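PDB 2EP5: malonyl CoA reductase (malonate semialdehyde-forming) from Sulfolobus tokodaii, which probably catalyses the NADPH-dependent reduction of malonyl-CoA to malonate semialdehyde (3-oxopropanoate), as a member of the aspartate-semialdehyde dehydrogenase family. Local coordinates for residues I155-I160 with T213-K218; K161-I166 with N318-V323; I174-A179 with D206-E211. All coordinates share one frame; numbering follows the deposited sequence.

Contact 1: residues I155-I160 with T213-K218; sequences IMSMPI and TKLNGK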
# COMPACT_ATOMS: atom_id res chain seq x y z
N ILE A 155 -17.97 6.44 17.19
CA ILE A 155 -16.99 7.50 16.99
C ILE A 155 -17.65 8.83 16.65
O ILE A 155 -17.34 9.86 17.24
CB ILE A 155 -15.97 7.09 15.89
CG1 ILE A 155 -15.20 5.84 16.35
CG2 ILE A 155 -14.99 8.24 15.61
CD1 ILE A 155 -14.31 5.22 15.29
N MET A 156 -18.58 8.81 15.70
CA MET A 156 -19.29 10.02 15.28
C MET A 156 -20.10 10.69 16.39
O MET A 156 -20.20 11.92 16.44
CB MET A 156 -20.23 9.71 14.12
CG MET A 156 -19.56 9.17 12.88
SD MET A 156 -18.19 10.20 12.29
CE MET A 156 -16.95 8.91 11.96
N SER A 157 -20.68 9.89 17.29
CA SER A 157 -21.50 10.44 18.36
C SER A 157 -20.74 11.30 19.37
O SER A 157 -21.33 12.19 19.97
CB SER A 157 -22.22 9.31 19.10
OG SER A 157 -21.31 8.46 19.79
N MET A 158 -19.45 11.03 19.54
CA MET A 158 -18.65 11.78 20.50
C MET A 158 -18.71 13.30 20.31
O MET A 158 -19.05 14.03 21.24
CB MET A 158 -17.19 11.32 20.46
CG MET A 158 -17.01 9.84 20.78
SD MET A 158 -17.57 9.43 22.44
CE MET A 158 -16.11 9.79 23.40
N PRO A 159 -18.37 13.80 19.11
CA PRO A 159 -18.42 15.25 18.93
C PRO A 159 -19.83 15.83 18.81
O PRO A 159 -20.06 16.99 19.15
CB PRO A 159 -17.60 15.46 17.66
CG PRO A 159 -17.90 14.24 16.88
CD PRO A 159 -17.85 13.13 17.91
N ILE A 160 -20.77 15.02 18.34
CA ILE A 160 -22.14 15.45 18.17
C ILE A 160 -22.90 15.70 19.48
O ILE A 160 -23.60 16.71 19.60
CB ILE A 160 -22.92 14.41 17.32
CG1 ILE A 160 -22.42 14.45 15.88
CG2 ILE A 160 -24.42 14.70 17.36
CD1 ILE A 160 -23.04 13.40 14.99
N THR A 213 -29.32 8.52 16.22
CA THR A 213 -30.59 9.04 16.74
C THR A 213 -30.89 8.55 18.16
O THR A 213 -31.43 9.29 19.00
CB THR A 213 -31.76 8.63 15.80
OG1 THR A 213 -31.80 9.52 14.67
CG2 THR A 213 -33.06 8.68 16.52
N LYS A 214 -30.53 7.30 18.44
CA LYS A 214 -30.76 6.72 19.76
C LYS A 214 -29.66 7.11 20.74
O LYS A 214 -29.93 7.38 21.91
CB LYS A 214 -30.84 5.20 19.66
CG LYS A 214 -31.28 4.52 20.94
CD LYS A 214 -31.48 3.03 20.71
CE LYS A 214 -31.97 2.34 21.96
NZ LYS A 214 -32.28 0.91 21.67
N LEU A 215 -28.42 7.14 20.28
CA LEU A 215 -27.29 7.51 21.14
C LEU A 215 -27.45 8.92 21.69
O LEU A 215 -27.07 9.18 22.84
CB LEU A 215 -25.98 7.42 20.36
CG LEU A 215 -25.58 5.99 19.99
CD1 LEU A 215 -24.43 6.03 18.99
CD2 LEU A 215 -25.21 5.21 21.25
N ASN A 216 -28.00 9.81 20.88
CA ASN A 216 -28.19 11.20 21.29
C ASN A 216 -29.58 11.47 21.82
O ASN A 216 -29.94 12.62 22.08
CB ASN A 216 -27.92 12.12 20.10
CG ASN A 216 -26.48 12.04 19.63
OD1 ASN A 216 -25.57 12.49 20.32
ND2 ASN A 216 -26.28 11.45 18.46
N GLY A 217 -30.36 10.41 22.00
CA GLY A 217 -31.72 10.55 22.49
C GLY A 217 -31.77 10.91 23.96
O GLY A 217 -30.75 10.93 24.65
N LYS A 218 -32.98 11.20 24.43
CA LYS A 218 -33.18 11.59 25.82
C LYS A 218 -34.11 10.62 26.52
O LYS A 218 -35.10 10.17 25.95
CB LYS A 218 -33.79 12.99 25.87
CG LYS A 218 -33.91 13.60 27.25
CD LYS A 218 -34.76 14.87 27.20
CE LYS A 218 -34.68 15.69 28.48
NZ LYS A 218 -33.33 16.30 28.67
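Ser157 and Ile160 on one side, Leu215 and Asn216 on the other, carry this buried contact, which rests on packing alone, with no hydrogen bond across it. The methyl Leu215 CD1 lies against the short side chain of Ser157, 4.0 Å from Ser157 CB and equally far from OG. A serine suits this place because it is small: the two segments come as close as 7.1 Å, from Ser157 CA to Leu215 CA. Beside this pair, Ile160 and Asn216 cross at about a right angle. The methyl Ile160 CG2 stands above the plane of the carboxamide, 3.9 Å from both Asn216 OD1 and Asn216 ND2, so it favours neither end of the amide.

The stronger hydrogen bonds here run back along the chain. Ser157 OG, placed between backbone N and carbonyl carbon (chi1 66°), turns back to hydrogen-bond Ala154 O, one turn earlier, with a weak bond to Asn121 ND2 besides, and Asn216 ND2 is similarly bonded to Leu212 O. Asn216 OD1, by contrast, is buried without a hydrogen-bonding partner, a likely cost of setting an amide among methyl groups.

The helix 151-160 begins at Cys151, the predicted acyl-thioester residue, and packs Met156 and Pro159 on Ile248 of the mixed sheet in the dimerisation domain; the end of helix 204-215 meets it on another flank. Asn216 is where that second helix leaves helical geometry. Gly217 then closes the turn with Gly217 N bonded to Lys214 O at 3.1 Å, and glycine fits since a side chain there would be crowded by that same carbonyl. Further out, the extended Lys214 carries its NZ to the carbonyl oxygens of Arg112, Asp114 and Val117, tying the helix end to that neighbouring loop.

Contact 2: residues K161-I166 with N318-V323; sequences KPLIEI and NVLRLV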
# COMPACT_ATOMS: atom_id res chain seq x y z
N LYS A 161 -22.77 14.80 20.45
CA LYS A 161 -23.45 14.94 21.73
C LYS A 161 -23.29 16.32 22.37
O LYS A 161 -24.28 17.02 22.62
CB LYS A 161 -22.97 13.86 22.71
CG LYS A 161 -23.56 13.98 24.11
CD LYS A 161 -25.05 13.70 24.12
CE LYS A 161 -25.61 13.82 25.54
NZ LYS A 161 -27.03 13.40 25.61
N PRO A 162 -22.05 16.74 22.64
CA PRO A 162 -21.87 18.06 23.25
C PRO A 162 -22.33 19.21 22.35
O PRO A 162 -22.35 20.36 22.78
CB PRO A 162 -20.37 18.11 23.55
CG PRO A 162 -19.78 17.19 22.51
CD PRO A 162 -20.75 16.05 22.48
N LEU A 163 -22.71 18.89 21.12
CA LEU A 163 -23.19 19.89 20.17
C LEU A 163 -24.60 19.51 19.70
O LEU A 163 -25.08 19.98 18.67
CB LEU A 163 -22.26 19.96 18.96
CG LEU A 163 -20.76 20.14 19.20
CD1 LEU A 163 -20.05 20.36 17.87
CD2 LEU A 163 -20.51 21.32 20.13
N ILE A 164 -25.25 18.66 20.48
CA ILE A 164 -26.58 18.18 20.14
C ILE A 164 -27.60 19.27 19.84
O ILE A 164 -28.48 19.08 19.01
CB ILE A 164 -27.13 17.24 21.25
CG1 ILE A 164 -28.47 16.64 20.81
CG2 ILE A 164 -27.30 18.01 22.56
CD1 ILE A 164 -28.37 15.80 19.55
N GLU A 165 -27.49 20.43 20.49
CA GLU A 165 -28.46 21.48 20.22
C GLU A 165 -28.32 22.10 18.83
O GLU A 165 -29.30 22.58 18.26
CB GLU A 165 -28.41 22.58 21.27
CG GLU A 165 -29.74 23.34 21.33
CD GLU A 165 -29.59 24.83 21.53
OE1 GLU A 165 -29.08 25.24 22.60
OE2 GLU A 165 -29.99 25.59 20.61
N ILE A 166 -27.11 22.10 18.30
CA ILE A 166 -26.87 22.65 16.97
C ILE A 166 -27.25 21.60 15.93
O ILE A 166 -27.97 21.89 14.97
CB ILE A 166 -25.39 23.01 16.77
CG1 ILE A 166 -24.96 24.03 17.82
CG2 ILE A 166 -25.17 23.57 15.38
CD1 ILE A 166 -23.47 24.36 17.79
N ASN A 318 -23.62 29.03 6.76
CA ASN A 318 -24.63 28.00 6.99
C ASN A 318 -24.06 26.60 7.27
O ASN A 318 -24.70 25.59 6.98
CB ASN A 318 -25.58 27.97 5.78
CG ASN A 318 -26.86 27.18 6.04
OD1 ASN A 318 -27.40 27.18 7.14
ND2 ASN A 318 -27.37 26.52 5.00
N VAL A 319 -22.85 26.52 7.84
CA VAL A 319 -22.28 25.21 8.13
C VAL A 319 -21.09 25.17 9.09
O VAL A 319 -20.16 25.98 9.01
CB VAL A 319 -21.86 24.48 6.83
CG1 VAL A 319 -20.77 25.25 6.12
CG2 VAL A 319 -21.40 23.06 7.15
N LEU A 320 -21.15 24.21 10.00
CA LEU A 320 -20.09 23.99 10.97
C LEU A 320 -19.45 22.68 10.54
O LEU A 320 -20.12 21.64 10.53
CB LEU A 320 -20.67 23.83 12.37
CG LEU A 320 -19.76 23.87 13.61
CD1 LEU A 320 -20.13 22.71 14.52
CD2 LEU A 320 -18.29 23.79 13.22
N ARG A 321 -18.18 22.73 10.17
CA ARG A 321 -17.49 21.52 9.76
C ARG A 321 -16.43 21.07 10.75
O ARG A 321 -15.85 21.89 11.47
CB ARG A 321 -16.83 21.69 8.39
CG ARG A 321 -16.23 20.37 7.90
CD ARG A 321 -15.00 20.57 7.05
NE ARG A 321 -14.00 21.42 7.70
CZ ARG A 321 -13.00 21.99 7.05
NH1 ARG A 321 -12.86 21.79 5.75
NH2 ARG A 321 -12.16 22.80 7.69
N LEU A 322 -16.17 19.77 10.77
CA LEU A 322 -15.16 19.21 11.65
C LEU A 322 -14.80 17.80 11.21
O LEU A 322 -15.61 17.11 10.58
CB LEU A 322 -15.65 19.23 13.10
CG LEU A 322 -16.86 18.41 13.55
CD1 LEU A 322 -16.48 16.94 13.70
CD2 LEU A 322 -17.34 18.93 14.89
N VAL A 323 -13.57 17.40 11.51
CA VAL A 323 -13.05 16.08 11.18
C VAL A 323 -12.73 15.35 12.48
O VAL A 323 -12.03 15.87 13.35
CB VAL A 323 -11.75 16.16 10.32
CG1 VAL A 323 -11.21 14.77 10.05
CG2 VAL A 323 -12.04 16.87 8.99
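Leu163 reaches across from the start of helix 164-168 to Leu320 and Leu322 on strand 319-326, and the direct contact is wholly apolar. Its methyl CD1 does all the touching: Leu163 CD1 is 4.1 Å from Leu320 CD1 and 4.3 Å from Leu322 CD2, so one branch bridges two leucines spaced two residues apart on the same face of the strand. Leu163 and Leu320 cross at about a right angle. With CG anti to the backbone N (chi1 -168°), Leu320 presents its CD1 to the incoming methyl. Around them Ile261 of helix 258-266 packs on both Leu320 and Ile166, extending the same greasy layer.

No hydrogen bond crosses the contact; near it, backbone bonds shape each segment. Leu163 occupies the N-cap position, where a leucine has no side-chain acceptor to offer, but its carbonyl starts the helix through Ile166 N to Leu163 O at 3.0 Å. Strand 319-326 pairs antiparallel with 244-251, Leu320 with Ile250 and Leu322 with Ile248, within the mixed sheet.

On the strand, charge enters on the opposite face, with Arg321. This residue, between the two leucines, gives NH2 to Arg312 O and NH1 to Thr234 OG1 of the second subunit, with a long, weak ion pair to Glu205 of that subunit.

The strand is thus two-faced: Leu320 and Leu322 are turned toward Leu163, and Arg321 toward the second subunit. Methyl-to-methyl contact of this kind has little directional demand, so this small contact at the start of the helix rests on shape and burial of apolar surface.

Contact 3: residues I174-A179 with D206-E211; sequences ITTLQA and DKIAKE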
# COMPACT_ATOMS: atom_id res chain seq x y z
N ILE A 174 -22.64 13.68 6.45
CA ILE A 174 -21.46 12.98 6.93
C ILE A 174 -20.80 12.05 5.92
O ILE A 174 -21.47 11.28 5.23
CB ILE A 174 -21.78 12.14 8.19
CG1 ILE A 174 -22.34 13.03 9.30
CG2 ILE A 174 -20.52 11.46 8.69
CD1 ILE A 174 -22.99 12.24 10.44
N THR A 175 -19.49 12.15 5.83
CA THR A 175 -18.73 11.27 4.96
C THR A 175 -17.77 10.54 5.90
O THR A 175 -17.03 11.18 6.66
CB THR A 175 -17.90 12.03 3.92
OG1 THR A 175 -18.78 12.75 3.05
CG2 THR A 175 -17.07 11.04 3.09
N THR A 176 -17.82 9.21 5.89
CA THR A 176 -16.93 8.44 6.75
C THR A 176 -15.91 7.66 5.93
O THR A 176 -16.26 7.06 4.91
CB THR A 176 -17.72 7.44 7.63
OG1 THR A 176 -18.36 6.46 6.81
CG2 THR A 176 -18.76 8.17 8.47
N LEU A 177 -14.65 7.69 6.36
CA LEU A 177 -13.59 6.96 5.68
C LEU A 177 -13.20 5.87 6.68
O LEU A 177 -12.59 6.14 7.71
CB LEU A 177 -12.41 7.87 5.36
CG LEU A 177 -12.67 8.94 4.28
CD1 LEU A 177 -13.44 10.09 4.88
CD2 LEU A 177 -11.35 9.46 3.72
N GLN A 178 -13.56 4.63 6.36
CA GLN A 178 -13.32 3.51 7.25
C GLN A 178 -12.20 2.55 6.89
O GLN A 178 -12.08 2.10 5.74
CB GLN A 178 -14.65 2.77 7.44
CG GLN A 178 -15.77 3.76 7.71
CD GLN A 178 -17.12 3.14 7.96
OE1 GLN A 178 -18.14 3.82 7.84
NE2 GLN A 178 -17.15 1.87 8.33
N ALA A 179 -11.40 2.24 7.90
CA ALA A 179 -10.27 1.34 7.76
C ALA A 179 -10.71 -0.06 7.37
O ALA A 179 -11.85 -0.46 7.58
CB ALA A 179 -9.48 1.29 9.06
N ASP A 206 -27.09 3.42 6.88
CA ASP A 206 -28.37 3.39 7.58
C ASP A 206 -28.16 3.19 9.08
O ASP A 206 -28.83 3.83 9.90
CB ASP A 206 -29.24 2.29 7.00
CG ASP A 206 -30.68 2.39 7.47
OD1 ASP A 206 -31.28 3.48 7.29
OD2 ASP A 206 -31.21 1.39 8.01
N LYS A 207 -27.23 2.31 9.45
CA LYS A 207 -26.93 2.05 10.86
C LYS A 207 -26.38 3.29 11.55
O LYS A 207 -26.70 3.56 12.71
CB LYS A 207 -25.89 0.93 10.99
CG LYS A 207 -26.39 -0.45 10.62
CD LYS A 207 -25.26 -1.46 10.70
CE LYS A 207 -25.71 -2.83 10.23
NZ LYS A 207 -24.55 -3.76 10.10
N ILE A 208 -25.56 4.06 10.84
CA ILE A 208 -24.98 5.26 11.41
C ILE A 208 -26.06 6.28 11.74
O ILE A 208 -26.17 6.72 12.88
CB ILE A 208 -23.95 5.90 10.45
CG1 ILE A 208 -22.70 5.02 10.38
CG2 ILE A 208 -23.60 7.33 10.92
CD1 ILE A 208 -21.61 5.56 9.48
N ALA A 209 -26.85 6.64 10.73
CA ALA A 209 -27.91 7.62 10.91
C ALA A 209 -28.92 7.23 11.99
O ALA A 209 -29.21 8.03 12.88
CB ALA A 209 -28.64 7.85 9.57
N LYS A 210 -29.45 6.02 11.93
CA LYS A 210 -30.42 5.58 12.93
C LYS A 210 -29.84 5.49 14.33
O LYS A 210 -30.41 6.04 15.28
CB LYS A 210 -31.02 4.24 12.52
CG LYS A 210 -31.81 4.28 11.22
CD LYS A 210 -32.55 2.97 10.98
CE LYS A 210 -33.23 2.96 9.60
NZ LYS A 210 -34.04 4.19 9.39
N GLU A 211 -28.73 4.78 14.48
CA GLU A 211 -28.10 4.61 15.79
C GLU A 211 -27.72 5.94 16.42
O GLU A 211 -27.81 6.10 17.63
CB GLU A 211 -26.88 3.70 15.68
CG GLU A 211 -27.24 2.23 15.54
CD GLU A 211 -26.02 1.34 15.37
OE1 GLU A 211 -25.00 1.59 16.05
OE2 GLU A 211 -26.09 0.39 14.57
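Segment 174-179 is extended, its strand running parallel to 230-237 with backbone bonds from Ile174 to Thr232 and Thr234 and from Thr176 to Thr234 and Ile236. Segment 206-211 is regular helix, with Lys210 N bonded to Asp206 O at 3.0 Å. Between Thr176 CA and Ile208 CA the backbones stand 9.8 Å apart, a gap filled by side chains. Ile174, Thr176 and Gln178 point toward the helix, whereas Thr175 and Leu177 face the second subunit and pack on its own Thr175 and Leu177.

Ile208 bridges the gap. Its CD1, at the end of a fully extended arm (chi2 -179°), meets Thr176 tip to tip, with 4.0 Å between Ile208 CD1 and Thr176 CG2. The same methyl lies 4.2 Å from Gln178 OE1. A long, branched apolar residue suits this place, since it also fills against Thr152 and Ser235.

This is helix-on-sheet packing in the catalytic and dimerisation domain, close to the predicted active site: the side chain of Gln178 is about 3 Å from that of His244, the predicted proton acceptor, and about 5 Å from that of Cys151.

Threonine serves two purposes at its site. While CG2 meets the isoleucine, OG1 donates to Gln178 OE1 over 2.8 Å, in the carbonyl plane and on a lone pair, with a C=O...donor angle of 128°. At the far end of the amide, Gln178 NE2 is bonded to Glu204 OE2, so the carboxamide is fixed from both ends. Ser235 OG is a second hydrogen-bonding partner of Thr176 OG1. Replacing Thr176 with a valine would probably cost Gln178 OE1 its stronger donor and Ser235 OG a partner, leaving the amide, beside the predicted proton acceptor, less firmly fixed.

Along the chain the order is 155-160, 161-166, 174-179, 206-211, 213-218 and 318-323, so contact 3 falls between the two halves of contact 1, while contacts 1 and 2 interlock. Contacts 1 and 3 share helix 204-215, their centres about 12 Å apart, and they meet where Met156 CE lies 4.0 Å from Thr176 CG2. Contact 2 is also about 12 Å from contact 1 between centres and joins it at Asn216, whose OD1 is 3.5 Å from Lys161 CA. Contacts 2 and 3, about 16 Å apart between centres, reach one mixed sheet, which also faces the second subunit. That sheet carries predicted His244, and helix 151-160, which begins with predicted Cys151, packs on it.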